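PDB 6SBF: MstE from Scytonema sp. PCC 10023, which probably folds and cyclises linear isoprenoid chains into polycyclic scaffolds of the merosterol type, acting as a monodomain class II terpene cyclase. Local coordinates for residues V167-C178 with Y310-N322. The protein carries 1 engineered substitution. Sequence-based numbering, arbitrary orientation.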
loop_
_atom_site.group_PDB
_atom_site.type_symbol
_atom_site.label_atom_id
_atom_site.label_comp_id
_atom_site.label_asym_id
_atom_site.label_seq_id
_atom_site.Cartn_x
_atom_site.Cartn_y
_atom_site.Cartn_z
ATOM N N VAL A 167 -4.839 -16.406 -24.316
ATOM C CA VAL A 167 -5.119 -16.523 -22.849
ATOM C C VAL A 167 -5.891 -15.247 -22.357
ATOM O O VAL A 167 -5.667 -14.091 -22.817
ATOM C CB VAL A 167 -3.819 -16.798 -22.062
ATOM C CG1 VAL A 167 -3.848 -16.252 -20.643
ATOM C CG2 VAL A 167 -3.481 -18.289 -22.069
ATOM N N SER A 168 -6.850 -15.408 -21.447
ATOM C CA SER A 168 -7.683 -14.300 -20.884
ATOM C C SER A 168 -6.758 -13.374 -20.101
ATOM O O SER A 168 -5.930 -13.875 -19.339
ATOM C CB SER A 168 -8.757 -14.822 -19.994
ATOM O OG SER A 168 -9.451 -13.739 -19.324
ATOM N N PHE A 169 -6.950 -12.070 -20.246
ATOM C CA PHE A 169 -6.398 -11.070 -19.281
ATOM C C PHE A 169 -7.467 -10.508 -18.341
ATOM O O PHE A 169 -7.245 -9.476 -17.678
ATOM C CB PHE A 169 -5.648 -9.971 -20.021
ATOM C CG PHE A 169 -4.237 -10.378 -20.382
ATOM C CD1 PHE A 169 -3.939 -11.519 -21.098
ATOM C CD2 PHE A 169 -3.188 -9.666 -19.914
ATOM C CE1 PHE A 169 -2.621 -11.841 -21.401
ATOM C CE2 PHE A 169 -1.877 -9.974 -20.202
ATOM C CZ PHE A 169 -1.590 -11.073 -20.934
ATOM N N GLN A 170 -8.603 -11.167 -18.203
ATOM C CA GLN A 170 -9.743 -10.631 -17.410
ATOM C C GLN A 170 -9.413 -10.617 -15.919
ATOM O O GLN A 170 -10.107 -9.889 -15.168
ATOM C CB GLN A 170 -11.006 -11.431 -17.706
ATOM C CG GLN A 170 -11.511 -11.127 -19.101
ATOM C CD GLN A 170 -11.595 -9.629 -19.316
ATOM O OE1 GLN A 170 -12.344 -8.903 -18.637
ATOM N NE2 GLN A 170 -10.849 -9.143 -20.278
ATOM N N GLY A 171 -8.432 -11.393 -15.453
ATOM C CA GLY A 171 -7.927 -11.269 -14.078
ATOM C C GLY A 171 -7.207 -9.945 -13.870
ATOM O O GLY A 171 -7.623 -9.153 -12.998
ATOM N N TRP A 172 -6.193 -9.693 -14.686
ATOM C CA TRP A 172 -5.397 -8.462 -14.521
ATOM C C TRP A 172 -6.186 -7.199 -14.888
ATOM O O TRP A 172 -5.753 -6.110 -14.470
ATOM C CB TRP A 172 -4.167 -8.567 -15.397
ATOM C CG TRP A 172 -3.142 -9.521 -14.914
ATOM C CD1 TRP A 172 -3.186 -10.333 -13.818
ATOM C CD2 TRP A 172 -1.910 -9.817 -15.582
ATOM N NE1 TRP A 172 -2.045 -11.088 -13.756
ATOM C CE2 TRP A 172 -1.240 -10.774 -14.808
ATOM C CE3 TRP A 172 -1.315 -9.305 -16.719
ATOM C CZ2 TRP A 172 0.022 -11.244 -15.132
ATOM C CZ3 TRP A 172 -0.080 -9.792 -17.052
ATOM C CH2 TRP A 172 0.576 -10.753 -16.283
ATOM N N CYS A 173 -7.272 -7.308 -15.639
ATOM C CA CYS A 173 -8.007 -6.154 -16.216
ATOM C C CYS A 173 -9.414 -6.048 -15.621
ATOM O O CYS A 173 -10.208 -5.252 -16.125
ATOM C CB CYS A 173 -8.030 -6.186 -17.735
ATOM S SG CYS A 173 -6.371 -6.221 -18.433
ATOM N N GLY A 174 -9.689 -6.776 -14.566
ATOM C CA GLY A 174 -10.944 -6.632 -13.820
ATOM C C GLY A 174 -10.809 -5.648 -12.690
ATOM O O GLY A 174 -9.703 -5.284 -12.278
ATOM N N ALA A 175 -11.944 -5.330 -12.082
ATOM C CA ALA A 175 -11.955 -4.519 -10.865
ATOM C C ALA A 175 -11.146 -5.212 -9.781
ATOM O O ALA A 175 -11.352 -6.425 -9.548
ATOM C CB ALA A 175 -13.354 -4.231 -10.421
ATOM N N HIS A 176 -10.331 -4.462 -9.069
ATOM C CA HIS A 176 -9.444 -4.963 -7.997
ATOM C C HIS A 176 -9.771 -4.247 -6.696
ATOM O O HIS A 176 -9.781 -3.010 -6.675
ATOM C CB HIS A 176 -7.992 -4.744 -8.380
ATOM C CG HIS A 176 -7.611 -5.543 -9.564
ATOM N ND1 HIS A 176 -6.751 -5.101 -10.555
ATOM C CD2 HIS A 176 -7.988 -6.804 -9.920
ATOM C CE1 HIS A 176 -6.610 -6.079 -11.460
ATOM N NE2 HIS A 176 -7.356 -7.157 -11.089
ATOM N N THR A 177 -10.003 -4.959 -5.613
ATOM C CA THR A 177 -10.427 -4.296 -4.380
ATOM C C THR A 177 -9.288 -3.514 -3.740
ATOM O O THR A 177 -9.528 -2.431 -3.176
ATOM C CB THR A 177 -11.039 -5.350 -3.471
ATOM O OG1 THR A 177 -12.091 -6.045 -4.184
ATOM C CG2 THR A 177 -11.640 -4.750 -2.230
ATOM N N CYS A 178 -8.073 -4.013 -3.817
ATOM C CA CYS A 178 -6.876 -3.363 -3.273
ATOM C C CYS A 178 -6.675 -1.993 -3.979
ATOM O O CYS A 178 -6.458 -0.972 -3.327
ATOM C CB CYS A 178 -5.646 -4.256 -3.436
ATOM S SG CYS A 178 -5.426 -4.985 -5.088
ATOM N N TYR A 310 4.643 -8.613 0.379
ATOM C CA TYR A 310 4.499 -9.735 -0.564
ATOM C C TYR A 310 3.497 -9.416 -1.635
ATOM O O TYR A 310 2.282 -9.292 -1.339
ATOM C CB TYR A 310 4.224 -11.054 0.140
ATOM C CG TYR A 310 5.369 -11.555 0.977
ATOM C CD1 TYR A 310 6.599 -11.834 0.420
ATOM C CD2 TYR A 310 5.267 -11.744 2.329
ATOM C CE1 TYR A 310 7.663 -12.270 1.199
ATOM C CE2 TYR A 310 6.299 -12.188 3.122
ATOM C CZ TYR A 310 7.526 -12.471 2.559
ATOM O OH TYR A 310 8.538 -12.885 3.359
ATOM N N LEU A 311 3.998 -9.280 -2.857
ATOM C CA LEU A 311 3.265 -8.916 -4.074
ATOM C C LEU A 311 3.104 -10.214 -4.888
ATOM O O LEU A 311 4.130 -10.850 -5.272
ATOM C CB LEU A 311 4.059 -7.871 -4.841
ATOM C CG LEU A 311 3.450 -7.351 -6.125
ATOM C CD1 LEU A 311 2.227 -6.532 -5.826
ATOM C CD2 LEU A 311 4.500 -6.529 -6.868
ATOM N N ARG A 312 1.897 -10.564 -5.196
ATOM C CA ARG A 312 1.657 -11.778 -5.952
ATOM C C ARG A 312 1.351 -11.459 -7.387
ATOM O O ARG A 312 0.807 -10.389 -7.712
ATOM C CB ARG A 312 0.741 -12.614 -5.132
ATOM C CG ARG A 312 -0.631 -12.118 -5.221
ATOM C CD ARG A 312 -1.285 -12.886 -4.047
ATOM N NE ARG A 312 -2.617 -12.430 -3.968
ATOM C CZ ARG A 312 -3.648 -12.770 -3.095
ATOM N NH1 ARG A 312 -4.790 -12.174 -3.317
ATOM N NH2 ARG A 312 -3.569 -13.614 -2.097
ATOM N N ILE A 313 1.755 -12.389 -8.252
ATOM C CA ILE A 313 1.515 -12.271 -9.687
ATOM C C ILE A 313 0.556 -13.393 -10.047
ATOM O O ILE A 313 0.957 -14.513 -10.369
ATOM C CB ILE A 313 2.809 -12.355 -10.473
ATOM C CG1 ILE A 313 3.854 -11.360 -9.937
ATOM C CG2 ILE A 313 2.432 -12.152 -11.933
ATOM C CD1 ILE A 313 3.390 -9.874 -9.824
ATOM N N PRO A 314 -0.781 -13.141 -10.044
ATOM C CA PRO A 314 -1.703 -14.170 -10.485
ATOM C C PRO A 314 -1.526 -14.397 -11.976
ATOM O O PRO A 314 -1.043 -13.533 -12.689
ATOM C CB PRO A 314 -3.086 -13.572 -10.232
ATOM C CG PRO A 314 -2.817 -12.437 -9.223
ATOM C CD PRO A 314 -1.484 -11.904 -9.698
ATOM N N TYR A 315 -1.967 -15.562 -12.434
ATOM C CA TYR A 315 -2.113 -15.744 -13.889
ATOM C C TYR A 315 -3.040 -14.657 -14.422
ATOM O O TYR A 315 -3.986 -14.226 -13.736
ATOM C CB TYR A 315 -2.652 -17.138 -14.203
ATOM C CG TYR A 315 -1.637 -18.235 -14.063
ATOM C CD1 TYR A 315 -1.435 -18.877 -12.862
ATOM C CD2 TYR A 315 -0.838 -18.595 -15.131
ATOM C CE1 TYR A 315 -0.481 -19.869 -12.711
ATOM C CE2 TYR A 315 0.120 -19.584 -14.999
ATOM C CZ TYR A 315 0.287 -20.243 -13.787
ATOM O OH TYR A 315 1.228 -21.234 -13.658
ATOM N N PRO A 316 -2.817 -14.190 -15.666
ATOM C CA PRO A 316 -3.607 -13.102 -16.231
ATOM C C PRO A 316 -5.112 -13.359 -16.255
ATOM O O PRO A 316 -5.883 -12.392 -16.223
ATOM C CB PRO A 316 -3.058 -12.798 -17.634
ATOM C CG PRO A 316 -1.789 -13.552 -17.671
ATOM C CD PRO A 316 -1.750 -14.607 -16.585
ATOM N N PHE A 317 -5.524 -14.628 -16.279
ATOM C CA PHE A 317 -6.937 -14.986 -16.464
ATOM C C PHE A 317 -7.613 -15.070 -15.112
ATOM O O PHE A 317 -8.851 -15.314 -15.086
ATOM C CB PHE A 317 -7.028 -16.346 -17.196
ATOM C CG PHE A 317 -6.280 -17.520 -16.576
ATOM C CD1 PHE A 317 -6.739 -18.114 -15.407
ATOM C CD2 PHE A 317 -5.088 -18.005 -17.148
ATOM C CE1 PHE A 317 -6.033 -19.171 -14.824
ATOM C CE2 PHE A 317 -4.362 -19.023 -16.553
ATOM C CZ PHE A 317 -4.851 -19.614 -15.389
ATOM N N ASP A 318 -6.827 -15.036 -14.037
ATOM C CA ASP A 318 -7.317 -15.429 -12.697
ATOM C C ASP A 318 -8.041 -14.260 -12.016
ATOM O O ASP A 318 -7.370 -13.351 -11.542
ATOM C CB ASP A 318 -6.174 -15.926 -11.831
ATOM C CG ASP A 318 -6.708 -16.589 -10.573
ATOM O OD1 ASP A 318 -7.977 -16.581 -10.379
ATOM O OD2 ASP A 318 -5.857 -17.050 -9.758
ATOM N N ARG A 319 -9.374 -14.265 -11.982
ATOM C CA ARG A 319 -10.152 -13.235 -11.231
ATOM C C ARG A 319 -10.121 -13.460 -9.719
ATOM O O ARG A 319 -10.564 -12.553 -8.998
ATOM C CB ARG A 319 -11.579 -13.168 -11.717
ATOM C CG ARG A 319 -11.727 -12.759 -13.170
ATOM C CD ARG A 319 -13.164 -12.347 -13.426
ATOM N NE ARG A 319 -13.548 -12.173 -14.825
ATOM C CZ ARG A 319 -13.594 -13.145 -15.714
ATOM N NH1 ARG A 319 -13.287 -14.372 -15.367
ATOM N NH2 ARG A 319 -13.944 -12.882 -16.951
ATOM N N ASN A 320 -9.628 -14.606 -9.242
ATOM C CA ASN A 320 -9.849 -15.009 -7.845
ATOM C C ASN A 320 -8.556 -15.479 -7.172
ATOM O O ASN A 320 -8.465 -16.627 -6.732
ATOM C CB ASN A 320 -10.938 -16.110 -7.886
ATOM C CG ASN A 320 -12.316 -15.591 -8.309
ATOM O OD1 ASN A 320 -12.863 -14.707 -7.664
ATOM N ND2 ASN A 320 -12.892 -16.132 -9.372
ATOM N N PRO A 321 -7.487 -14.638 -7.077
ATOM C CA PRO A 321 -6.209 -15.087 -6.517
ATOM C C PRO A 321 -6.287 -15.548 -5.056
ATOM O O PRO A 321 -5.397 -16.270 -4.621
ATOM C CB PRO A 321 -5.292 -13.854 -6.723
ATOM C CG PRO A 321 -6.283 -12.717 -6.777
ATOM C CD PRO A 321 -7.429 -13.235 -7.574
ATOM N N ASN A 322 -7.307 -15.105 -4.315
ATOM C CA ASN A 322 -7.443 -15.583 -2.916
ATOM C C ASN A 322 -7.936 -17.051 -2.882
ATOM O O ASN A 322 -7.987 -17.591 -1.797
ATOM C CB ASN A 322 -8.386 -14.645 -2.182
ATOM C CG ASN A 322 -7.814 -13.229 -2.128
ATOM O OD1 ASN A 322 -6.818 -13.041 -1.470
ATOM N ND2 ASN A 322 -8.424 -12.315 -2.867
HETATM O O HOH W 1 -12.655 -9.154 -15.221
HETATM O O HOH W 2 -14.549 -10.274 -17.597
HETATM O O HOH W 3 -10.679 -9.324 -9.044
#
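Pro316 O takes two backbone N-H groups from the loop 167-178: Trp172 N bonds to it at 3.1 Å, while the bond from Gly171 N is weak and strongly bent. The same tryptophan reaches back with its indole, whose NE1 gives a 2.8 Å hydrogen bond to Pro314 O, arriving from above that carbonyl's plane. With CG of Trp172 beside its own backbone N (chi1 -72°), the indole lies alongside Pro316, whose CA sits over the five-membered ring, 3.5 Å from its centroid. Pro316 CB in turn stands almost squarely over the Phe169 ring, 3.7 Å from the centroid, so the proline sits in the corner made by the two rings, meeting the face of each in a CH-pi contact. A leucine in place of Trp172 would probably leave Pro314 O without its indole donor and strip the flat surface from under Pro316 CA. Gly171 fits where a CB would clash with the carbonyl oxygens of Pro316 and Asp318. Nearer solvent, Gln170 CB lies over one face of the Arg319 guanidinium, and a water joins Gln170 OE1 to Arg319 NH2. The contact ties the loop leading into helix 177-183 to the type I beta turn Tyr315-Asp318 that follows strand 311-313, an outer strand of a small mixed sheet in this alpha6-alpha6 barrel protein; Phe169 and Trp172 also rest on Ile155 of helix 152-158.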